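MutS2 protein (Thermus thermophilus, PDB 2ZQE) probably suppresses homologous recombination through the DNA-cleaving activity of its Smr domain, the small alpha/beta unit modelled here. Local coordinates at residues A[16-21]-A[49-54]; A[23-28]-A[58-63]; A[35-40]-A[76-81]. One frame throughout, in Å; residues are numbered along the deposited sequence.

From the N terminus, the short strand 6-8 leads into helix 14-30, whose first half awaits residues 49-54 and whose second half awaits 58-63. Strand 35-39 comes next and opens the third loop. Helix 46-57 then closes interaction 1, the turn after it closes interaction 2, and the last strand, 76-81, closes interaction 3. All three loops open before any closes, and they close in the same order, so each pair crosses and none nests. Interaction 1 joins the two helices, interaction 2 ties the first helix to the start of strand 61-66, and interaction 3 pairs the central strands beneath them; L25 packing on L81 links interactions 2 and 3.

Interaction 1. Residues A[16-21]-A[49-54]; sequences EALLEV and QAIREA
L18 does most of the work here, pushing one methyl group into the surface of helix 46-57 while the side chains of V21 and I51 meet one turn further along. A chi1 of -75° sets L18 CG anti to the carbonyl carbon, and from CG the CD2 methyl extends to A50, I51 and A54. L18 CD2 lies 3.6 Å from A54 CB, the closest approach in the contact. L18 CD2 also sits 3.8 Å from the carbonyl oxygen A50 O and 3.9 Å from I51 CA, so it rests against backbone as well as side chain. The other methyl, L18 CD1, only grazes A50, 4.5 Å from A50 CB.

The two helices lie on the same side of the sheet, forming the helical layer of a two-layer alpha/beta sandwich. Their short segments run at a signed crossing angle of -38° with the axes 10.0 Å apart at closest, and the small A50 and A54 leave the L18 methyls to span the gap. Deeper in, towards the sheet, I51 CG1 bridges both residues of the first helix. I51 CG1 stands 4.0 Å from L18 CD2 and 4.2 Å from V21 CG2, the V21 and I51 side chains crossing obliquely. Both V21 and I51 also rest on L38 of strand 35-39 and on L9. L18, by contrast, is partly exposed.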
# COMPACT_ATOMS: atom_id res chain seq x y z
N GLU A 16 1.01 -12.23 -4.79
CA GLU A 16 -0.41 -12.01 -4.54
C GLU A 16 -0.63 -10.58 -4.02
O GLU A 16 -1.56 -9.88 -4.44
CB GLU A 16 -0.92 -12.98 -3.49
CG GLU A 16 -1.13 -14.42 -3.94
CD GLU A 16 -1.47 -15.31 -2.75
OE1 GLU A 16 -0.70 -15.28 -1.78
OE2 GLU A 16 -2.52 -16.00 -2.76
N ALA A 17 0.25 -10.17 -3.11
CA ALA A 17 0.16 -8.83 -2.51
C ALA A 17 0.30 -7.73 -3.55
O ALA A 17 -0.48 -6.78 -3.57
CB ALA A 17 1.20 -8.66 -1.38
N LEU A 18 1.27 -7.87 -4.45
CA LEU A 18 1.45 -6.88 -5.51
C LEU A 18 0.29 -6.82 -6.50
O LEU A 18 -0.09 -5.74 -6.96
CB LEU A 18 2.78 -7.10 -6.24
CG LEU A 18 4.02 -6.66 -5.44
CD1 LEU A 18 5.27 -6.76 -6.30
CD2 LEU A 18 3.91 -5.27 -4.88
N LEU A 19 -0.26 -7.99 -6.84
CA LEU A 19 -1.49 -8.03 -7.66
C LEU A 19 -2.64 -7.27 -6.99
O LEU A 19 -3.36 -6.47 -7.65
CB LEU A 19 -1.88 -9.49 -7.96
CG LEU A 19 -3.13 -9.69 -8.84
CD1 LEU A 19 -2.88 -9.14 -10.22
CD2 LEU A 19 -3.43 -11.16 -8.92
N GLU A 20 -2.82 -7.49 -5.69
CA GLU A 20 -3.87 -6.81 -4.96
C GLU A 20 -3.59 -5.32 -4.82
O GLU A 20 -4.51 -4.51 -4.88
CB GLU A 20 -4.15 -7.46 -3.60
CG GLU A 20 -5.26 -6.78 -2.78
CD GLU A 20 -6.52 -6.52 -3.59
OE1 GLU A 20 -6.93 -7.42 -4.35
OE2 GLU A 20 -7.11 -5.41 -3.47
N VAL A 21 -2.32 -4.95 -4.62
CA VAL A 21 -1.98 -3.53 -4.56
C VAL A 21 -2.33 -2.82 -5.87
O VAL A 21 -2.92 -1.73 -5.86
CB VAL A 21 -0.51 -3.30 -4.17
CG1 VAL A 21 -0.10 -1.85 -4.42
CG2 VAL A 21 -0.31 -3.67 -2.70
N GLN A 49 8.88 -4.32 1.73
CA GLN A 49 9.92 -3.96 0.77
C GLN A 49 9.43 -4.04 -0.67
O GLN A 49 9.69 -3.11 -1.46
CB GLN A 49 11.16 -4.83 0.96
CG GLN A 49 12.32 -4.37 0.07
CD GLN A 49 13.66 -4.66 0.71
OE1 GLN A 49 14.00 -5.81 0.95
NE2 GLN A 49 14.45 -3.61 0.97
N ALA A 50 8.74 -5.13 -1.00
CA ALA A 50 8.28 -5.34 -2.37
C ALA A 50 7.23 -4.30 -2.75
O ALA A 50 7.25 -3.75 -3.85
CB ALA A 50 7.72 -6.75 -2.56
N ILE A 51 6.32 -4.01 -1.82
CA ILE A 51 5.29 -3.00 -2.04
C ILE A 51 5.89 -1.58 -2.23
O ILE A 51 5.52 -0.86 -3.18
CB ILE A 51 4.26 -3.02 -0.91
CG1 ILE A 51 3.44 -4.29 -1.00
CG2 ILE A 51 3.35 -1.75 -0.99
CD1 ILE A 51 2.63 -4.61 0.26
N ARG A 52 6.81 -1.19 -1.36
CA ARG A 52 7.42 0.13 -1.49
C ARG A 52 8.09 0.29 -2.85
O ARG A 52 7.92 1.32 -3.51
CB ARG A 52 8.42 0.40 -0.36
CG ARG A 52 7.73 0.64 0.98
CD ARG A 52 8.70 0.58 2.16
NE ARG A 52 9.73 1.63 2.16
CZ ARG A 52 9.55 2.87 2.64
NH1 ARG A 52 8.38 3.26 3.12
NH2 ARG A 52 10.57 3.72 2.63
N GLU A 53 8.81 -0.74 -3.30
CA GLU A 53 9.47 -0.65 -4.61
C GLU A 53 8.46 -0.56 -5.77
O GLU A 53 8.62 0.23 -6.71
CB GLU A 53 10.48 -1.80 -4.79
CG GLU A 53 11.31 -1.68 -6.07
CD GLU A 53 12.28 -0.49 -6.12
OE1 GLU A 53 12.52 0.21 -5.10
OE2 GLU A 53 12.85 -0.26 -7.22
N ALA A 54 7.38 -1.35 -5.68
CA ALA A 54 6.31 -1.25 -6.67
C ALA A 54 5.71 0.16 -6.73
O ALA A 54 5.43 0.71 -7.82
CB ALA A 54 5.23 -2.29 -6.39

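Interaction 2. Residues A[23-28]-A[58-63]; sequences QALEEA and DKRVES
R60 lays one face of its guanidinium against L25, whose CB sits 3.7 Å from R60 CZ, over the centre of the group. This is the tight side: L25 CD1 meets D58 OD2 tip to tip at 3.3 Å. V61 is a looser apolar neighbour of L25, and L55, L36 and L81 complete the pocket. D58 grips the guanidinium from the edge, side-on. R60 NE donates to D58 OD1 at 2.9 Å, and R60 NH2 to D58 OD2 at 2.7 Å along a nearly straight N-H...O line (177°), both through syn lone pairs. The anti lone pair of OD1 takes the backbone N of R60, an Asx turn within the type I turn D58-V61 that leads from helix 46-57 into the next strand.

Toward solvent the grip slackens. E26 is exposed, and its OE1 accepts from R60 NH1 on the anti side at 3.0 Å, with the carboxylate plane turned 51° from the guanidinium. An alanine in place of R60 would probably leave E26 and D58 without their shared cation, D58 freer to turn, and L25 with one flank uncovered. Since D22 also pairs with NH2, a single guanidinium serves three acids and is likely to offset their mutual repulsion.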
# COMPACT_ATOMS: atom_id res chain seq x y z
N GLN A 23 -4.66 -3.63 -7.99
CA GLN A 23 -6.11 -3.50 -8.00
C GLN A 23 -6.62 -2.43 -7.05
O GLN A 23 -7.51 -1.63 -7.39
CB GLN A 23 -6.78 -4.85 -7.71
CG GLN A 23 -8.30 -4.83 -7.93
CD GLN A 23 -8.69 -4.49 -9.37
OE1 GLN A 23 -7.96 -4.80 -10.32
NE2 GLN A 23 -9.86 -3.86 -9.53
N ALA A 24 -6.06 -2.40 -5.83
CA ALA A 24 -6.50 -1.43 -4.84
C ALA A 24 -6.19 0.01 -5.27
O ALA A 24 -6.99 0.91 -5.01
CB ALA A 24 -5.87 -1.74 -3.48
N LEU A 25 -5.05 0.22 -5.92
CA LEU A 25 -4.70 1.57 -6.42
C LEU A 25 -5.67 1.95 -7.53
O LEU A 25 -6.17 3.08 -7.57
CB LEU A 25 -3.26 1.59 -6.96
CG LEU A 25 -2.17 1.51 -5.88
CD1 LEU A 25 -0.82 1.18 -6.52
CD2 LEU A 25 -2.09 2.80 -5.08
N GLU A 26 -5.98 0.98 -8.40
CA GLU A 26 -6.92 1.23 -9.49
C GLU A 26 -8.29 1.66 -8.94
O GLU A 26 -8.88 2.64 -9.40
CB GLU A 26 -7.06 -0.01 -10.38
CG GLU A 26 -7.77 0.26 -11.73
CD GLU A 26 -7.02 1.21 -12.68
OE1 GLU A 26 -5.85 1.58 -12.43
OE2 GLU A 26 -7.62 1.56 -13.73
N GLU A 27 -8.77 0.92 -7.94
CA GLU A 27 -10.08 1.18 -7.36
C GLU A 27 -10.09 2.50 -6.59
O GLU A 27 -11.05 3.26 -6.65
CB GLU A 27 -10.52 0.01 -6.47
CG GLU A 27 -10.84 -1.23 -7.31
CD GLU A 27 -11.26 -2.44 -6.49
OE1 GLU A 27 -11.57 -2.30 -5.30
OE2 GLU A 27 -11.31 -3.55 -7.08
N ALA A 28 -9.00 2.78 -5.87
CA ALA A 28 -8.92 4.01 -5.08
C ALA A 28 -8.98 5.23 -6.00
O ALA A 28 -9.72 6.18 -5.72
CB ALA A 28 -7.65 4.03 -4.22
N ASP A 58 5.06 3.26 -9.70
CA ASP A 58 3.65 3.35 -10.04
C ASP A 58 3.18 4.79 -10.30
O ASP A 58 3.19 5.63 -9.40
CB ASP A 58 2.80 2.70 -8.95
CG ASP A 58 1.43 2.29 -9.45
OD1 ASP A 58 0.73 3.12 -10.05
OD2 ASP A 58 1.07 1.10 -9.28
N LYS A 59 2.77 5.06 -11.53
CA LYS A 59 2.36 6.42 -11.92
C LYS A 59 1.06 6.92 -11.27
O LYS A 59 0.69 8.09 -11.44
CB LYS A 59 2.32 6.54 -13.44
CG LYS A 59 3.71 6.50 -14.05
CD LYS A 59 3.67 6.56 -15.57
CE LYS A 59 5.09 6.69 -16.14
NZ LYS A 59 5.88 5.44 -15.92
N ARG A 60 0.36 6.04 -10.55
CA ARG A 60 -0.84 6.42 -9.81
C ARG A 60 -0.53 7.00 -8.44
O ARG A 60 -1.44 7.49 -7.76
CB ARG A 60 -1.77 5.22 -9.64
CG ARG A 60 -2.37 4.77 -10.96
CD ARG A 60 -3.02 3.42 -10.84
NE ARG A 60 -2.05 2.39 -10.47
CZ ARG A 60 -2.31 1.09 -10.46
NH1 ARG A 60 -3.51 0.66 -10.82
NH2 ARG A 60 -1.37 0.21 -10.10
N VAL A 61 0.73 6.93 -8.05
CA VAL A 61 1.16 7.29 -6.69
C VAL A 61 1.86 8.65 -6.69
O VAL A 61 2.79 8.88 -7.46
CB VAL A 61 2.13 6.22 -6.12
CG1 VAL A 61 2.68 6.63 -4.75
CG2 VAL A 61 1.45 4.86 -6.04
N GLU A 62 1.40 9.54 -5.81
CA GLU A 62 2.10 10.79 -5.58
C GLU A 62 3.23 10.59 -4.58
O GLU A 62 4.37 10.99 -4.83
CB GLU A 62 1.14 11.86 -5.11
CG GLU A 62 1.82 13.21 -4.93
CD GLU A 62 0.84 14.32 -4.73
OE1 GLU A 62 0.18 14.35 -3.66
OE2 GLU A 62 0.74 15.18 -5.65
N SER A 63 2.92 10.00 -3.43
CA SER A 63 3.95 9.72 -2.43
C SER A 63 3.48 8.59 -1.52
O SER A 63 2.31 8.21 -1.55
CB SER A 63 4.26 10.98 -1.61
OG SER A 63 3.13 11.42 -0.86

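Interaction 3. Residues A[35-40]-A[76-81]; sequences TLRLLH and VTVVAL
L36 and L38 exchange backbone hydrogen bonds with V79 and T77, the two hydrogen-bonded pairs of an antiparallel ladder at the centre of the mixed Smr-domain sheet. L36 N donates to V79 O at 2.9 Å, and V79 N returns the bond to L36 O. Two residues along, L38 N reaches T77 O at 2.8 Å and T77 N closes the second ring on L38 O. T35-A80, R37-V78 and L39-V76 are the non-hydrogen-bonded pairs between and beyond these rings. On its other edge strand 35-39 uses its backbone to pair with strand 6-8 and its flanks: R37 with K5 and V7, L39 with V7 and L9. Two carbonyls take a further, weaker contact: T35 CA approaches V79 O, and V76 CA approaches L38 O, each at 3.2 Å.

On the helix-facing side, L38 CD1 packs 3.7 Å from V79 CG2, under I51. The opposite face carries R37, whose NE forms a salt bridge with E6 and whose NH2 donates to the E71 carbonyl. With its charged end held by those partners, the guanidinium lays a face over V76, CG1 lying 3.8 Å from R37 CZ. Past the strand end, chi1 of 40° sets H40 CG between its backbone N and carbonyl carbon. From there H40 NE2 shares a hydrogen bond with T77 OG1, 2.8 Å away at the edge of the imidazole and near its plane.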
# COMPACT_ATOMS: atom_id res chain seq x y z
N THR A 35 -6.19 9.04 -0.58
CA THR A 35 -5.29 8.26 0.26
C THR A 35 -5.75 6.80 0.31
O THR A 35 -6.96 6.53 0.25
CB THR A 35 -5.25 8.82 1.70
OG1 THR A 35 -5.05 10.24 1.65
CG2 THR A 35 -4.10 8.20 2.50
N LEU A 36 -4.78 5.90 0.45
CA LEU A 36 -5.03 4.47 0.58
C LEU A 36 -4.03 3.87 1.55
O LEU A 36 -2.83 4.10 1.44
CB LEU A 36 -4.88 3.80 -0.79
CG LEU A 36 -4.93 2.28 -0.85
CD1 LEU A 36 -6.27 1.72 -0.42
CD2 LEU A 36 -4.58 1.84 -2.26
N ARG A 37 -4.54 3.10 2.51
CA ARG A 37 -3.66 2.40 3.46
C ARG A 37 -3.46 0.95 3.05
O ARG A 37 -4.42 0.24 2.77
CB ARG A 37 -4.23 2.46 4.87
CG ARG A 37 -4.10 3.82 5.53
CD ARG A 37 -5.00 3.92 6.77
NE ARG A 37 -4.71 2.88 7.77
CZ ARG A 37 -3.76 2.94 8.71
NH1 ARG A 37 -2.95 3.99 8.81
NH2 ARG A 37 -3.62 1.92 9.55
N LEU A 38 -2.20 0.53 2.99
CA LEU A 38 -1.86 -0.85 2.68
C LEU A 38 -1.35 -1.54 3.94
O LEU A 38 -0.24 -1.31 4.39
CB LEU A 38 -0.79 -0.89 1.56
CG LEU A 38 -1.18 -0.11 0.31
CD1 LEU A 38 0.01 -0.08 -0.66
CD2 LEU A 38 -2.41 -0.70 -0.37
N LEU A 39 -2.21 -2.37 4.52
CA LEU A 39 -1.85 -3.12 5.72
C LEU A 39 -1.18 -4.42 5.31
O LEU A 39 -1.85 -5.39 4.93
CB LEU A 39 -3.12 -3.38 6.54
CG LEU A 39 -3.03 -4.30 7.76
CD1 LEU A 39 -1.95 -3.81 8.71
CD2 LEU A 39 -4.40 -4.40 8.45
N HIS A 40 0.16 -4.44 5.36
CA HIS A 40 0.92 -5.64 4.96
C HIS A 40 1.60 -6.35 6.11
O HIS A 40 2.12 -7.46 5.95
CB HIS A 40 1.98 -5.29 3.91
CG HIS A 40 2.69 -4.00 4.17
ND1 HIS A 40 3.55 -3.82 5.24
CD2 HIS A 40 2.69 -2.84 3.49
CE1 HIS A 40 4.04 -2.60 5.20
NE2 HIS A 40 3.52 -1.97 4.16
N VAL A 76 2.15 -0.73 7.95
CA VAL A 76 1.19 -0.11 7.03
C VAL A 76 1.92 0.90 6.17
O VAL A 76 2.68 1.72 6.69
CB VAL A 76 0.03 0.58 7.78
CG1 VAL A 76 -0.87 1.36 6.80
CG2 VAL A 76 -0.80 -0.46 8.57
N THR A 77 1.70 0.83 4.86
CA THR A 77 2.19 1.87 3.96
C THR A 77 1.01 2.76 3.59
O THR A 77 -0.02 2.30 3.08
CB THR A 77 2.82 1.28 2.67
OG1 THR A 77 3.97 0.51 3.01
CG2 THR A 77 3.25 2.42 1.75
N VAL A 78 1.18 4.05 3.85
CA VAL A 78 0.15 5.03 3.56
C VAL A 78 0.48 5.71 2.24
O VAL A 78 1.53 6.32 2.10
CB VAL A 78 0.09 6.08 4.69
CG1 VAL A 78 -1.05 7.07 4.45
CG2 VAL A 78 -0.09 5.38 6.03
N VAL A 79 -0.44 5.57 1.29
CA VAL A 79 -0.23 6.05 -0.09
C VAL A 79 -1.07 7.29 -0.36
O VAL A 79 -2.29 7.29 -0.16
CB VAL A 79 -0.60 4.93 -1.12
CG1 VAL A 79 -0.30 5.39 -2.55
CG2 VAL A 79 0.15 3.60 -0.82
N ALA A 80 -0.40 8.35 -0.81
CA ALA A 80 -1.07 9.53 -1.35
C ALA A 80 -1.22 9.33 -2.85
O ALA A 80 -0.24 9.19 -3.57
CB ALA A 80 -0.26 10.77 -1.07
N LEU A 81 -2.46 9.37 -3.31
CA LEU A 81 -2.76 9.10 -4.71
C LEU A 81 -2.72 10.35 -5.56
O LEU A 81 -3.04 11.45 -5.09
CB LEU A 81 -4.15 8.45 -4.81
CG LEU A 81 -4.29 7.14 -4.01
CD1 LEU A 81 -5.73 6.81 -3.72
CD2 LEU A 81 -3.60 6.01 -4.77